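Molybdopterin adenylyltransferase (Pyrococcus furiosus, PDB 4LHB) catalyses the ATP-dependent adenylylation of molybdopterin, giving adenylyl-molybdopterin and diphosphate, a step in the biosynthesis of the molybdenum cofactor. Local coordinates at residues P72-E84 / R103-F115. Sequence-based numbering, arbitrary orientation.
Sequences PDDKIEVLIALFE and RRDITIESIKPLF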
loop_
_atom_site.group_PDB
_atom_site.type_symbol
_atom_site.label_atom_id
_atom_site.label_comp_id
_atom_site.label_asym_id
_atom_site.label_seq_id
_atom_site.Cartn_x
_atom_site.Cartn_y
_atom_site.Cartn_z
ATOM N N PRO C 72 22.793 12.681 10.276
ATOM C CA PRO C 72 22.179 11.904 11.345
ATOM C C PRO C 72 21.097 10.922 10.844
ATOM O O PRO C 72 20.624 11.052 9.723
ATOM C CB PRO C 72 21.547 12.977 12.221
ATOM C CG PRO C 72 21.345 14.105 11.310
ATOM C CD PRO C 72 22.485 14.102 10.372
ATOM N N ASP C 73 20.704 9.971 11.686
ATOM C CA ASP C 73 19.673 8.995 11.342
ATOM C C ASP C 73 18.342 9.696 11.421
ATOM O O ASP C 73 17.580 9.491 12.332
ATOM C CB ASP C 73 19.760 7.745 12.250
ATOM C CG ASP C 73 19.357 6.398 11.513
ATOM O OD1 ASP C 73 19.773 5.355 12.064
ATOM O OD2 ASP C 73 18.645 6.322 10.420
ATOM N N ASP C 74 18.067 10.535 10.431
ATOM C CA ASP C 74 16.959 11.493 10.440
ATOM C C ASP C 74 16.369 11.631 9.004
ATOM O O ASP C 74 17.043 12.062 8.074
ATOM C CB ASP C 74 17.498 12.842 10.919
ATOM C CG ASP C 74 16.429 13.966 10.924
ATOM O OD1 ASP C 74 16.057 14.480 9.867
ATOM O OD2 ASP C 74 15.981 14.365 12.005
ATOM N N LYS C 75 15.096 11.306 8.844
ATOM C CA LYS C 75 14.478 11.312 7.532
ATOM C C LYS C 75 14.706 12.535 6.698
ATOM O O LYS C 75 14.910 12.418 5.514
ATOM C CB LYS C 75 12.976 11.084 7.650
ATOM C CG LYS C 75 12.169 11.308 6.387
ATOM C CD LYS C 75 10.853 10.572 6.589
ATOM C CE LYS C 75 9.814 10.753 5.496
ATOM N NZ LYS C 75 8.492 10.325 6.013
ATOM N N ILE C 76 14.575 13.711 7.290
ATOM C CA ILE C 76 14.628 14.929 6.507
ATOM C C ILE C 76 16.061 15.179 6.085
ATOM O O ILE C 76 16.278 15.632 4.967
ATOM C CB ILE C 76 14.126 16.121 7.292
ATOM C CG1 ILE C 76 12.606 16.113 7.332
ATOM C CG2 ILE C 76 14.606 17.445 6.686
ATOM C CD1 ILE C 76 12.035 17.209 8.223
ATOM N N GLU C 77 17.027 14.925 6.972
ATOM C CA GLU C 77 18.440 15.090 6.613
ATOM C C GLU C 77 18.879 14.135 5.495
ATOM O O GLU C 77 19.552 14.564 4.535
ATOM C CB GLU C 77 19.386 14.962 7.822
ATOM C CG GLU C 77 19.289 16.136 8.814
ATOM C CD GLU C 77 19.584 17.484 8.142
ATOM O OE1 GLU C 77 20.617 17.631 7.463
ATOM O OE2 GLU C 77 18.781 18.408 8.267
ATOM N N VAL C 78 18.471 12.863 5.623
ATOM C CA VAL C 78 18.745 11.856 4.616
ATOM C C VAL C 78 18.178 12.233 3.255
ATOM O O VAL C 78 18.888 12.184 2.235
ATOM C CB VAL C 78 18.165 10.516 4.996
ATOM C CG1 VAL C 78 18.162 9.612 3.762
ATOM C CG2 VAL C 78 18.927 9.930 6.188
ATOM N N LEU C 79 16.917 12.641 3.231
ATOM C CA LEU C 79 16.308 13.139 1.992
ATOM C C LEU C 79 16.974 14.391 1.445
ATOM O O LEU C 79 17.140 14.510 0.245
ATOM C CB LEU C 79 14.831 13.341 2.150
ATOM C CG LEU C 79 13.960 12.145 1.693
ATOM C CD1 LEU C 79 14.677 10.860 1.327
ATOM C CD2 LEU C 79 12.818 11.860 2.653
ATOM N N ILE C 80 17.379 15.320 2.309
ATOM C CA ILE C 80 18.033 16.539 1.835
ATOM C C ILE C 80 19.332 16.105 1.124
ATOM O O ILE C 80 19.690 16.628 0.103
ATOM C CB ILE C 80 18.313 17.559 2.998
ATOM C CG1 ILE C 80 17.079 18.430 3.315
ATOM C CG2 ILE C 80 19.438 18.532 2.684
ATOM C CD1 ILE C 80 17.183 19.222 4.640
ATOM N N ALA C 81 20.029 15.148 1.696
ATOM C CA ALA C 81 21.277 14.682 1.145
ATOM C C ALA C 81 21.030 13.999 -0.231
ATOM O O ALA C 81 21.611 14.379 -1.224
ATOM C CB ALA C 81 21.966 13.750 2.129
ATOM N N LEU C 82 20.132 13.028 -0.274
ATOM C CA LEU C 82 19.835 12.308 -1.485
ATOM C C LEU C 82 19.605 13.278 -2.623
ATOM O O LEU C 82 20.127 13.094 -3.698
ATOM C CB LEU C 82 18.595 11.434 -1.270
ATOM C CG LEU C 82 18.077 10.706 -2.499
ATOM C CD1 LEU C 82 19.200 9.831 -3.030
ATOM C CD2 LEU C 82 16.816 9.889 -2.239
ATOM N N PHE C 83 18.845 14.330 -2.402
ATOM C CA PHE C 83 18.504 15.200 -3.521
ATOM C C PHE C 83 19.598 16.208 -3.842
ATOM O O PHE C 83 19.655 16.721 -4.949
ATOM C CB PHE C 83 17.095 15.780 -3.374
ATOM C CG PHE C 83 16.047 14.754 -3.695
ATOM C CD1 PHE C 83 15.819 14.396 -4.989
ATOM C CD2 PHE C 83 15.435 14.032 -2.701
ATOM C CE1 PHE C 83 14.940 13.378 -5.308
ATOM C CE2 PHE C 83 14.534 13.039 -2.997
ATOM C CZ PHE C 83 14.299 12.690 -4.319
ATOM N N GLU C 84 20.479 16.475 -2.901
ATOM C CA GLU C 84 21.659 17.245 -3.219
ATOM C C GLU C 84 22.617 16.410 -4.106
ATOM O O GLU C 84 23.151 16.913 -5.060
ATOM C CB GLU C 84 22.389 17.693 -1.950
ATOM C CG GLU C 84 21.821 18.937 -1.298
ATOM C CD GLU C 84 22.667 19.436 -0.128
ATOM O OE1 GLU C 84 22.569 20.628 0.135
ATOM O OE2 GLU C 84 23.397 18.664 0.528
ATOM N N ARG C 103 14.417 2.003 16.254
ATOM C CA ARG C 103 13.454 3.130 16.016
ATOM C C ARG C 103 14.171 4.253 15.298
ATOM O O ARG C 103 13.586 5.027 14.569
ATOM C CB ARG C 103 12.962 3.690 17.352
ATOM C CG ARG C 103 12.167 2.716 18.194
ATOM C CD ARG C 103 12.015 3.155 19.655
ATOM N NE ARG C 103 11.219 2.183 20.410
ATOM C CZ ARG C 103 9.904 1.993 20.248
ATOM N NH1 ARG C 103 9.205 2.726 19.376
ATOM N NH2 ARG C 103 9.275 1.069 20.972
ATOM N N ARG C 104 15.458 4.319 15.578
ATOM C CA ARG C 104 16.415 5.195 14.956
ATOM C C ARG C 104 16.405 5.072 13.415
ATOM O O ARG C 104 16.385 6.074 12.717
ATOM C CB ARG C 104 17.799 4.762 15.509
ATOM C CG ARG C 104 18.900 5.807 15.656
ATOM C CD ARG C 104 18.419 7.091 16.303
ATOM N NE ARG C 104 17.275 6.934 17.202
ATOM C CZ ARG C 104 16.596 7.962 17.706
ATOM N NH1 ARG C 104 16.963 9.206 17.404
ATOM N NH2 ARG C 104 15.559 7.751 18.521
ATOM N N ASP C 105 16.385 3.828 12.924
ATOM C CA ASP C 105 16.649 3.474 11.523
ATOM C C ASP C 105 15.535 3.830 10.574
ATOM O O ASP C 105 14.560 3.145 10.535
ATOM C CB ASP C 105 16.867 1.952 11.416
ATOM C CG ASP C 105 18.137 1.498 12.093
ATOM O OD1 ASP C 105 19.148 2.195 11.950
ATOM O OD2 ASP C 105 18.132 0.464 12.766
ATOM N N ILE C 106 15.705 4.858 9.759
ATOM C CA ILE C 106 14.646 5.314 8.863
ATOM C C ILE C 106 15.025 5.354 7.376
ATOM O O ILE C 106 14.212 5.818 6.553
ATOM C CB ILE C 106 14.140 6.712 9.278
ATOM C CG1 ILE C 106 15.292 7.743 9.366
ATOM C CG2 ILE C 106 13.470 6.595 10.621
ATOM C CD1 ILE C 106 16.196 7.883 8.133
ATOM N N THR C 107 16.214 4.828 7.033
ATOM C CA THR C 107 16.784 4.980 5.683
ATOM C C THR C 107 15.930 4.353 4.611
ATOM O O THR C 107 15.540 5.060 3.674
ATOM C CB THR C 107 18.237 4.435 5.556
ATOM O OG1 THR C 107 19.087 5.068 6.519
ATOM C CG2 THR C 107 18.794 4.734 4.164
ATOM N N ILE C 108 15.631 3.059 4.737
ATOM C CA ILE C 108 14.766 2.381 3.787
ATOM C C ILE C 108 13.324 2.993 3.751
ATOM O O ILE C 108 12.761 3.279 2.686
ATOM C CB ILE C 108 14.754 0.844 4.047
ATOM C CG1 ILE C 108 16.190 0.319 3.839
ATOM C CG2 ILE C 108 13.754 0.102 3.125
ATOM C CD1 ILE C 108 16.339 -1.181 3.950
ATOM N N GLU C 109 12.752 3.213 4.922
ATOM C CA GLU C 109 11.420 3.840 5.015
ATOM C C GLU C 109 11.415 5.241 4.357
ATOM O O GLU C 109 10.446 5.619 3.732
ATOM C CB GLU C 109 10.972 3.925 6.478
ATOM C CG GLU C 109 10.751 2.572 7.126
ATOM C CD GLU C 109 12.022 1.896 7.661
ATOM O OE1 GLU C 109 13.177 2.473 7.621
ATOM O OE2 GLU C 109 11.841 0.749 8.124
ATOM N N SER C 110 12.511 5.988 4.436
ATOM C CA SER C 110 12.484 7.318 3.837
ATOM C C SER C 110 12.588 7.282 2.286
ATOM O O SER C 110 11.883 8.011 1.580
ATOM C CB SER C 110 13.563 8.205 4.471
ATOM O OG SER C 110 13.594 8.007 5.879
ATOM N N ILE C 111 13.430 6.382 1.783
ATOM C CA ILE C 111 13.796 6.316 0.362
ATOM C C ILE C 111 12.847 5.423 -0.453
ATOM O O ILE C 111 12.296 5.844 -1.452
ATOM C CB ILE C 111 15.275 5.830 0.224
ATOM C CG1 ILE C 111 16.200 6.908 0.769
ATOM C CG2 ILE C 111 15.653 5.536 -1.217
ATOM C CD1 ILE C 111 17.623 6.410 0.981
ATOM N N LYS C 112 12.652 4.192 -0.021
ATOM C CA LYS C 112 11.907 3.203 -0.809
ATOM C C LYS C 112 10.603 3.704 -1.426
ATOM O O LYS C 112 10.318 3.378 -2.557
ATOM C CB LYS C 112 11.637 1.983 0.055
ATOM C CG LYS C 112 10.913 0.857 -0.632
ATOM C CD LYS C 112 11.109 -0.450 0.167
ATOM C CE LYS C 112 10.166 -1.560 -0.291
ATOM N NZ LYS C 112 10.510 -2.873 0.303
ATOM N N PRO C 113 9.814 4.519 -0.703
ATOM C CA PRO C 113 8.571 4.937 -1.335
ATOM C C PRO C 113 8.752 5.872 -2.566
ATOM O O PRO C 113 7.806 6.117 -3.301
ATOM C CB PRO C 113 7.791 5.621 -0.174
ATOM C CG PRO C 113 8.580 5.389 1.091
ATOM C CD PRO C 113 9.988 5.130 0.636
ATOM N N LEU C 114 9.950 6.373 -2.803
ATOM C CA LEU C 114 10.239 7.152 -4.005
ATOM C C LEU C 114 10.561 6.321 -5.295
ATOM O O LEU C 114 10.481 6.857 -6.425
ATOM C CB LEU C 114 11.405 8.106 -3.732
ATOM C CG LEU C 114 11.202 9.130 -2.605
ATOM C CD1 LEU C 114 12.386 10.098 -2.498
ATOM C CD2 LEU C 114 9.876 9.869 -2.804
ATOM N N PHE C 115 10.920 5.054 -5.141
ATOM C CA PHE C 115 11.324 4.245 -6.267
ATOM C C PHE C 115 10.206 4.066 -7.260
ATOM O O PHE C 115 9.163 3.633 -6.868
ATOM C CB PHE C 115 11.684 2.814 -5.822
ATOM C CG PHE C 115 12.872 2.728 -4.953
ATOM C CD1 PHE C 115 13.823 3.725 -4.935
ATOM C CD2 PHE C 115 13.058 1.617 -4.147
ATOM C CE1 PHE C 115 14.932 3.635 -4.107
ATOM C CE2 PHE C 115 14.173 1.510 -3.328
ATOM C CZ PHE C 115 15.108 2.529 -3.308
#
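Asp73 reaches across to the loop 104-106, where its OD2 accepts a long, weak hydrogen bond from Ile106 N (3.4 Å), nearly straight at 163°. The bond illustrates how one carboxylate can link the starts of two helices lying on one side of an alpha/beta sheet: Asp73 lies just before Asp74, the N-cap of helix 75-87, and Ile106 is the N-cap residue of helix 107-111. Asp73 CG also rests 3.2 Å from Arg104 O. On the other branch, Asp73 OD1 lies 3.2 Å from Asp105 OD1, the two carboxylate planes turned 51° apart. Asp105 also receives Thr102 N on its OD2, and a sulfate, probably from the crystallisation liquor, lies about 4 Å from its side chain and may mark a pocket.

Ile106 holds CG1 between its backbone N and carbonyl carbon (chi1 55°), which directs the branch at the opening turn of the facing helix. There Ile106 CG1 lies 3.6 Å from Lys75 N, while Ile106 CD1 meets Val78 CG2 at 3.9 Å. Lys75 runs extended past Ser110, its CB and CG each 3.6 Å from Ser110 OG, and carries NZ on to Asp116 of a second subunit. Farther along, Leu79 and Leu82 pack on Ile111, and Leu114 approaches Phe83 from the opposite direction, placing Leu114 CD1 in the ring plane at the edge, 3.7 Å from Phe83 CE2.

An alanine in place of Asp73 would probably leave Ile106 N without this acceptor and open a gap over the carbonyl of Arg104. Chemically, the contact grades from an acidic end, where two carboxylate acceptors lie close without a hydrogen bond between them and one weak bond does the holding, to an apolar end continuous with the subunit interface, where Leu114 meets its counterpart in the second subunit.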